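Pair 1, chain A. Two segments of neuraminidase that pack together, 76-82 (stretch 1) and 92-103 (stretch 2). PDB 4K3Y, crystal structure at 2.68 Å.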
# COMPACT_ATOMS: atom_id res chain seq x y z
N GLN A 76 -9.56 2.93 -20.04
CA GLN A 76 -8.48 2.72 -21.03
C GLN A 76 -7.41 3.82 -21.12
O GLN A 76 -7.23 4.61 -20.20
CB GLN A 76 -9.06 2.53 -22.44
CG GLN A 76 -10.30 1.66 -22.53
CD GLN A 76 -11.58 2.42 -22.26
OE1 GLN A 76 -11.56 3.60 -21.91
NE2 GLN A 76 -12.71 1.74 -22.41
N MET A 77 -6.70 3.82 -22.25
CA MET A 77 -5.92 4.96 -22.76
C MET A 77 -4.71 5.50 -21.96
O MET A 77 -4.10 6.51 -22.35
CB MET A 77 -6.88 6.12 -23.13
CG MET A 77 -7.13 7.12 -22.01
SD MET A 77 -8.79 7.81 -22.00
CE MET A 77 -9.32 7.31 -20.36
N ASN A 78 -4.34 4.84 -20.87
CA ASN A 78 -3.25 5.36 -20.02
C ASN A 78 -2.09 4.39 -19.82
O ASN A 78 -2.22 3.19 -20.11
CB ASN A 78 -3.79 5.82 -18.66
CG ASN A 78 -4.63 7.07 -18.77
OD1 ASN A 78 -4.18 8.08 -19.31
ND2 ASN A 78 -5.86 7.00 -18.28
N VAL A 79 -0.97 4.91 -19.33
CA VAL A 79 0.19 4.07 -18.98
C VAL A 79 0.25 3.76 -17.49
O VAL A 79 0.08 4.65 -16.64
CB VAL A 79 1.53 4.69 -19.42
CG1 VAL A 79 2.65 3.67 -19.25
CG2 VAL A 79 1.47 5.17 -20.89
N TYR A 80 0.47 2.49 -17.17
CA TYR A 80 0.53 2.06 -15.78
C TYR A 80 1.75 1.20 -15.56
O TYR A 80 2.40 0.77 -16.52
CB TYR A 80 -0.72 1.25 -15.41
CG TYR A 80 -1.99 2.06 -15.43
CD1 TYR A 80 -2.71 2.23 -16.62
CD2 TYR A 80 -2.47 2.66 -14.27
CE1 TYR A 80 -3.88 2.98 -16.64
CE2 TYR A 80 -3.64 3.41 -14.28
CZ TYR A 80 -4.34 3.57 -15.46
OH TYR A 80 -5.51 4.31 -15.47
N SER A 81 2.07 0.96 -14.30
CA SER A 81 3.08 -0.03 -13.94
C SER A 81 2.59 -0.73 -12.69
O SER A 81 1.75 -0.19 -11.96
CB SER A 81 4.45 0.62 -13.70
OG SER A 81 4.43 1.45 -12.55
N VAL A 82 3.08 -1.96 -12.48
CA VAL A 82 2.97 -2.63 -11.18
C VAL A 82 4.33 -3.22 -10.85
O VAL A 82 5.21 -3.30 -11.71
CB VAL A 82 1.92 -3.77 -11.17
CG1 VAL A 82 0.52 -3.22 -11.42
CG2 VAL A 82 2.30 -4.84 -12.19
N LYS A 92 -3.04 -2.32 -7.01
CA LYS A 92 -1.60 -2.41 -7.25
C LYS A 92 -1.09 -1.46 -8.35
O LYS A 92 0.13 -1.35 -8.57
CB LYS A 92 -1.22 -3.86 -7.55
CG LYS A 92 -1.44 -4.81 -6.37
CD LYS A 92 -0.56 -4.45 -5.18
CE LYS A 92 -0.70 -5.46 -4.06
NZ LYS A 92 -2.14 -5.80 -3.84
N LEU A 93 -2.01 -0.75 -9.00
CA LEU A 93 -1.69 0.10 -10.16
C LEU A 93 -1.04 1.42 -9.77
O LEU A 93 -1.59 2.17 -8.96
CB LEU A 93 -2.97 0.43 -10.93
CG LEU A 93 -3.29 -0.42 -12.16
CD1 LEU A 93 -2.87 -1.85 -11.94
CD2 LEU A 93 -4.77 -0.37 -12.47
N LYS A 94 0.13 1.71 -10.35
CA LYS A 94 0.69 3.06 -10.33
C LYS A 94 0.41 3.70 -11.68
O LYS A 94 0.83 3.18 -12.72
CB LYS A 94 2.20 3.04 -10.05
CG LYS A 94 2.95 4.37 -10.28
CD LYS A 94 4.22 4.44 -9.40
CE LYS A 94 5.35 5.29 -9.98
NZ LYS A 94 6.67 4.56 -9.92
N PHE A 95 -0.32 4.81 -11.68
CA PHE A 95 -0.54 5.57 -12.91
C PHE A 95 0.76 6.28 -13.32
O PHE A 95 1.52 6.76 -12.47
CB PHE A 95 -1.68 6.57 -12.71
CG PHE A 95 -1.79 7.60 -13.78
CD1 PHE A 95 -2.38 7.29 -15.00
CD2 PHE A 95 -1.32 8.88 -13.58
CE1 PHE A 95 -2.49 8.24 -16.00
CE2 PHE A 95 -1.42 9.83 -14.58
CZ PHE A 95 -2.01 9.51 -15.79
N GLU A 96 1.03 6.34 -14.62
CA GLU A 96 2.35 6.76 -15.06
C GLU A 96 2.35 7.95 -16.03
O GLU A 96 3.17 8.87 -15.90
CB GLU A 96 3.10 5.57 -15.66
CG GLU A 96 3.51 4.52 -14.62
CD GLU A 96 4.79 4.90 -13.87
OE1 GLU A 96 5.29 6.04 -14.06
OE2 GLU A 96 5.30 4.04 -13.10
N ALA A 97 1.44 7.92 -17.00
CA ALA A 97 1.41 8.92 -18.06
C ALA A 97 0.17 8.76 -18.91
O ALA A 97 -0.60 7.82 -18.73
CB ALA A 97 2.67 8.82 -18.94
N VAL A 98 -0.03 9.70 -19.83
CA VAL A 98 -1.06 9.57 -20.84
C VAL A 98 -0.39 9.10 -22.12
O VAL A 98 0.62 9.67 -22.53
CB VAL A 98 -1.74 10.91 -21.11
CG1 VAL A 98 -3.08 10.70 -21.81
CG2 VAL A 98 -1.93 11.65 -19.80
N GLY A 99 -0.93 8.05 -22.72
CA GLY A 99 -0.40 7.57 -23.98
C GLY A 99 -0.88 6.19 -24.36
O GLY A 99 -1.58 5.53 -23.58
N TRP A 100 -0.50 5.75 -25.56
CA TRP A 100 -0.80 4.40 -26.04
C TRP A 100 0.48 3.61 -26.21
O TRP A 100 0.46 2.42 -26.47
CB TRP A 100 -1.55 4.41 -27.37
CG TRP A 100 -1.89 5.76 -27.91
CD1 TRP A 100 -1.04 6.68 -28.46
CD2 TRP A 100 -3.21 6.34 -27.97
NE1 TRP A 100 -1.74 7.80 -28.85
CE2 TRP A 100 -3.07 7.62 -28.56
CE3 TRP A 100 -4.49 5.91 -27.58
CZ2 TRP A 100 -4.17 8.46 -28.77
CZ3 TRP A 100 -5.57 6.75 -27.80
CH2 TRP A 100 -5.40 8.01 -28.38
N SER A 101 1.61 4.30 -26.07
CA SER A 101 2.89 3.68 -26.36
C SER A 101 3.95 4.26 -25.41
O SER A 101 4.13 5.48 -25.31
CB SER A 101 3.26 3.91 -27.83
OG SER A 101 4.62 3.54 -28.11
N ALA A 102 4.65 3.38 -24.71
CA ALA A 102 5.61 3.84 -23.72
C ALA A 102 6.88 3.00 -23.67
O ALA A 102 6.88 1.80 -23.95
CB ALA A 102 4.97 3.92 -22.32
N SER A 103 7.97 3.67 -23.33
CA SER A 103 9.19 3.03 -22.92
C SER A 103 9.54 3.61 -21.54
O SER A 103 9.25 4.79 -21.26
CB SER A 103 10.28 3.33 -23.94
OG SER A 103 11.47 2.61 -23.67

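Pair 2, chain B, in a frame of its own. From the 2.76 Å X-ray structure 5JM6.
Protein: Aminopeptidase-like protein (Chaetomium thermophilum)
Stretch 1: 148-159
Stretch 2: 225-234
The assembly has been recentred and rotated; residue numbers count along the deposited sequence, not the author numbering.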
# COMPACT_ATOMS: atom_id res chain seq x y z
N PRO B 148 41.80 3.59 2.17
CA PRO B 148 42.36 3.78 0.83
C PRO B 148 42.09 5.19 0.32
O PRO B 148 40.98 5.69 0.49
CB PRO B 148 41.60 2.75 -0.02
CG PRO B 148 40.91 1.85 0.94
CD PRO B 148 40.68 2.64 2.18
N THR B 149 43.09 5.83 -0.28
CA THR B 149 42.85 7.11 -0.93
C THR B 149 41.90 6.85 -2.09
O THR B 149 42.09 5.92 -2.88
CB THR B 149 44.14 7.78 -1.43
OG1 THR B 149 44.74 6.98 -2.45
CG2 THR B 149 45.12 7.97 -0.28
N LYS B 150 40.86 7.67 -2.18
CA LYS B 150 39.71 7.39 -3.02
C LYS B 150 39.35 8.64 -3.81
O LYS B 150 39.04 9.68 -3.22
CB LYS B 150 38.55 6.92 -2.14
CG LYS B 150 37.36 6.29 -2.83
CD LYS B 150 36.44 5.75 -1.74
CE LYS B 150 35.49 4.68 -2.22
NZ LYS B 150 34.68 4.19 -1.08
N GLU B 151 39.40 8.54 -5.14
CA GLU B 151 39.21 9.68 -6.04
C GLU B 151 40.10 10.86 -5.66
O GLU B 151 39.70 12.02 -5.78
CB GLU B 151 37.74 10.12 -6.08
CG GLU B 151 36.73 9.03 -6.43
CD GLU B 151 36.63 8.75 -7.93
OE1 GLU B 151 37.46 9.26 -8.71
OE2 GLU B 151 35.69 8.02 -8.32
N GLY B 152 41.31 10.57 -5.18
CA GLY B 152 42.28 11.61 -4.86
C GLY B 152 42.20 12.14 -3.44
O GLY B 152 43.02 12.98 -3.04
N TYR B 153 41.22 11.67 -2.67
CA TYR B 153 41.05 12.11 -1.29
C TYR B 153 41.66 11.13 -0.30
O TYR B 153 41.56 9.92 -0.48
CB TYR B 153 39.57 12.29 -0.95
CG TYR B 153 38.86 13.31 -1.80
CD1 TYR B 153 38.37 12.97 -3.05
CD2 TYR B 153 38.68 14.61 -1.35
CE1 TYR B 153 37.72 13.89 -3.83
CE2 TYR B 153 38.03 15.54 -2.13
CZ TYR B 153 37.55 15.18 -3.37
OH TYR B 153 36.90 16.10 -4.15
N VAL B 154 42.27 11.67 0.74
CA VAL B 154 42.69 10.88 1.88
C VAL B 154 41.58 10.92 2.93
O VAL B 154 41.11 12.00 3.29
CB VAL B 154 44.01 11.40 2.48
CG1 VAL B 154 44.54 10.45 3.54
CG2 VAL B 154 45.04 11.61 1.38
N GLN B 155 41.14 9.75 3.39
CA GLN B 155 40.04 9.70 4.35
C GLN B 155 40.46 9.08 5.68
O GLN B 155 41.60 8.62 5.83
CB GLN B 155 38.86 8.91 3.75
CG GLN B 155 38.37 9.48 2.42
CD GLN B 155 37.12 8.78 1.90
OE1 GLN B 155 37.20 7.74 1.25
NE2 GLN B 155 35.96 9.37 2.17
N LEU B 156 39.54 9.05 6.63
CA LEU B 156 39.84 8.64 8.00
C LEU B 156 38.75 7.73 8.57
O LEU B 156 37.58 8.11 8.59
CB LEU B 156 40.01 9.86 8.90
CG LEU B 156 40.35 9.58 10.36
CD1 LEU B 156 41.78 9.08 10.46
CD2 LEU B 156 40.15 10.83 11.20
N GLY B 157 39.13 6.54 9.01
CA GLY B 157 38.18 5.65 9.66
C GLY B 157 37.77 6.12 11.04
O GLY B 157 38.61 6.21 11.94
N VAL B 158 36.48 6.36 11.24
CA VAL B 158 35.97 6.76 12.55
C VAL B 158 34.71 5.99 12.89
O VAL B 158 34.08 5.39 12.02
CB VAL B 158 35.67 8.28 12.63
CG1 VAL B 158 36.91 9.10 12.27
CG2 VAL B 158 34.49 8.64 11.74
N ALA B 159 34.35 6.02 14.17
CA ALA B 159 33.16 5.34 14.65
C ALA B 159 32.39 6.28 15.56
O ALA B 159 32.97 6.87 16.47
CB ALA B 159 33.53 4.06 15.39
N MET B 225 29.26 8.96 5.62
CA MET B 225 30.00 9.95 6.38
C MET B 225 31.36 9.41 6.77
O MET B 225 31.57 8.98 7.90
CB MET B 225 29.22 10.33 7.64
CG MET B 225 27.74 10.55 7.40
SD MET B 225 26.81 10.82 8.92
CE MET B 225 27.17 12.54 9.25
N VAL B 226 32.32 9.58 5.88
CA VAL B 226 33.69 9.19 6.13
C VAL B 226 34.46 10.47 5.99
O VAL B 226 34.50 11.04 4.91
CB VAL B 226 34.20 8.12 5.15
CG1 VAL B 226 35.64 7.77 5.45
CG2 VAL B 226 33.32 6.88 5.21
N PRO B 227 35.06 10.94 7.09
CA PRO B 227 35.73 12.23 7.04
C PRO B 227 36.81 12.29 5.96
O PRO B 227 37.37 11.26 5.57
CB PRO B 227 36.34 12.37 8.43
CG PRO B 227 35.48 11.51 9.30
CD PRO B 227 35.08 10.35 8.44
N VAL B 228 37.07 13.49 5.48
CA VAL B 228 38.09 13.75 4.48
C VAL B 228 39.20 14.59 5.11
O VAL B 228 38.95 15.67 5.64
CB VAL B 228 37.47 14.46 3.25
CG1 VAL B 228 38.51 15.25 2.52
CG2 VAL B 228 36.81 13.45 2.33
N ILE B 229 40.41 14.03 5.16
CA ILE B 229 41.54 14.70 5.81
C ILE B 229 42.62 15.32 4.91
O ILE B 229 43.54 15.96 5.42
CB ILE B 229 42.22 13.73 6.78
CG1 ILE B 229 42.89 12.59 6.02
CG2 ILE B 229 41.19 13.19 7.77
CD1 ILE B 229 43.47 11.52 6.93
N GLY B 230 42.53 15.14 3.60
CA GLY B 230 43.58 15.65 2.72
C GLY B 230 43.44 15.18 1.29
O GLY B 230 42.54 14.41 0.96
N ILE B 231 44.34 15.65 0.43
CA ILE B 231 44.32 15.31 -0.99
C ILE B 231 45.57 14.55 -1.39
O ILE B 231 46.67 14.87 -0.93
CB ILE B 231 44.19 16.58 -1.86
CG1 ILE B 231 42.84 17.25 -1.63
CG2 ILE B 231 44.37 16.25 -3.34
CD1 ILE B 231 42.88 18.76 -1.75
N ASP B 232 45.41 13.49 -2.17
CA ASP B 232 46.55 12.88 -2.85
C ASP B 232 46.20 12.51 -4.30
O ASP B 232 45.47 11.55 -4.54
CB ASP B 232 47.01 11.66 -2.06
CG ASP B 232 48.24 11.02 -2.64
OD1 ASP B 232 48.22 9.79 -2.84
OD2 ASP B 232 49.23 11.74 -2.88
N ASN B 233 46.77 13.26 -5.24
CA ASN B 233 46.50 13.08 -6.67
C ASN B 233 47.57 12.33 -7.45
O ASN B 233 47.57 12.34 -8.68
CB ASN B 233 46.24 14.44 -7.32
CG ASN B 233 44.88 14.99 -6.98
OD1 ASN B 233 43.89 14.26 -6.95
ND2 ASN B 233 44.82 16.29 -6.71
N SER B 234 48.51 11.72 -6.74
CA SER B 234 49.72 11.16 -7.36
C SER B 234 49.47 10.05 -8.38
O SER B 234 50.41 9.59 -9.03
CB SER B 234 50.66 10.65 -6.27
OG SER B 234 49.96 9.86 -5.33

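Pair 1, from neuraminidase, and pair 2, from an aminopeptidase-like protein, each join two antiparallel strands around a beta bulge. The strand axes approach to 4.5 Å in both, with their N-to-C directions at 149° in pair 1 and 147° in pair 2, and 14 central residues superpose with an RMSD of 0.8 Å. The buried areas are similar, 768 and 725 Å².

The anchor of the match is V79(A), which falls on V154(B) with CA atoms 0.1 Å apart and side-chain centres 0.2 Å apart; both valines are in the t rotamer. Each makes the same pair of backbone bonds. In pair 1, V79(A) N donates to A97(A) O (3.0 Å) and V79(A) O accepts from E96(A) N (2.8 Å); in pair 2, V154(B) N donates to G230(B) O (2.8 Å) and V154(B) O accepts from I229(B) N (2.8 Å). One carbonyl thus faces the bulge, where the register shifts by one: E96(A) and I229(B) are the matched extra residues, with phi/psi of -124/-43° and -106/-4°. In pair 2 the same carbonyl also receives a weak bond, from G230(B) N to V154(B) O at 3.5 Å.

Beyond the bulge, S81(A) matches L156(B) and K94(A) matches P227(B). S81(A) and K94(A) bond reciprocally, S81(A) N to K94(A) O and K94(A) N to S81(A) O, both at 3.0 Å. A proline has no amide hydrogen, so P227(B) offers only its carbonyl, and L156(B) N reaches P227(B) O at 3.3 Å.

The bulge side chains show the sharpest change in chemistry. E96(A) turns its carboxylate to S81(A), whose OG donates to E96(A) OE2 at 2.8 Å, while K94(A) NZ forms a salt bridge to that same E96(A) OE2 at 3.5 Å. At the equivalent places in pair 2 the link is apolar: I229(B) CG2 lies 3.7 Å from L156(B) CB, and I229(B) CG1 lies 3.7 Å from V154(B) CG1.

On the face carrying N78(A), Y80(A), F95(A) and V98(A), pair 1 uses aromatics. The edge of F95(A) points toward the face of Y80(A), with centroids 5.9 Å apart and planes at 71°, and F95(A) CE1 also comes within 3.7 Å of N78(A) CG. Pair 2 moves its aromatic residue to the N78(A) position: Y153(B) CD2 packs against V228(B) CG1 at 3.9 Å, V228(B) replacing F95(A). Q155(B), in place of Y80(A), sets its NE2 3.7 Å from V226(B) CG1.

Next to the anchor, A97(A) CB touches V79(A) CB at 4.3 Å, whereas the matching G230(B) has no side chain to contribute. At the far end, M77(A) superposes on G152(B) and G99(A) on D232(B). The matched carbonyl oxygens come close in both, M77(A) O to G99(A) O at 3.0 Å and G152(B) O to D232(B) O at 3.2 Å, two acceptors with no hydrogen bond between them; pair 2 adds a hydrogen bond from D232(B) N to G152(B) O at 2.6 Å, whereas in pair 1 G99(A) N stays 3.5 Å from M77(A) O, with no hydrogen bond.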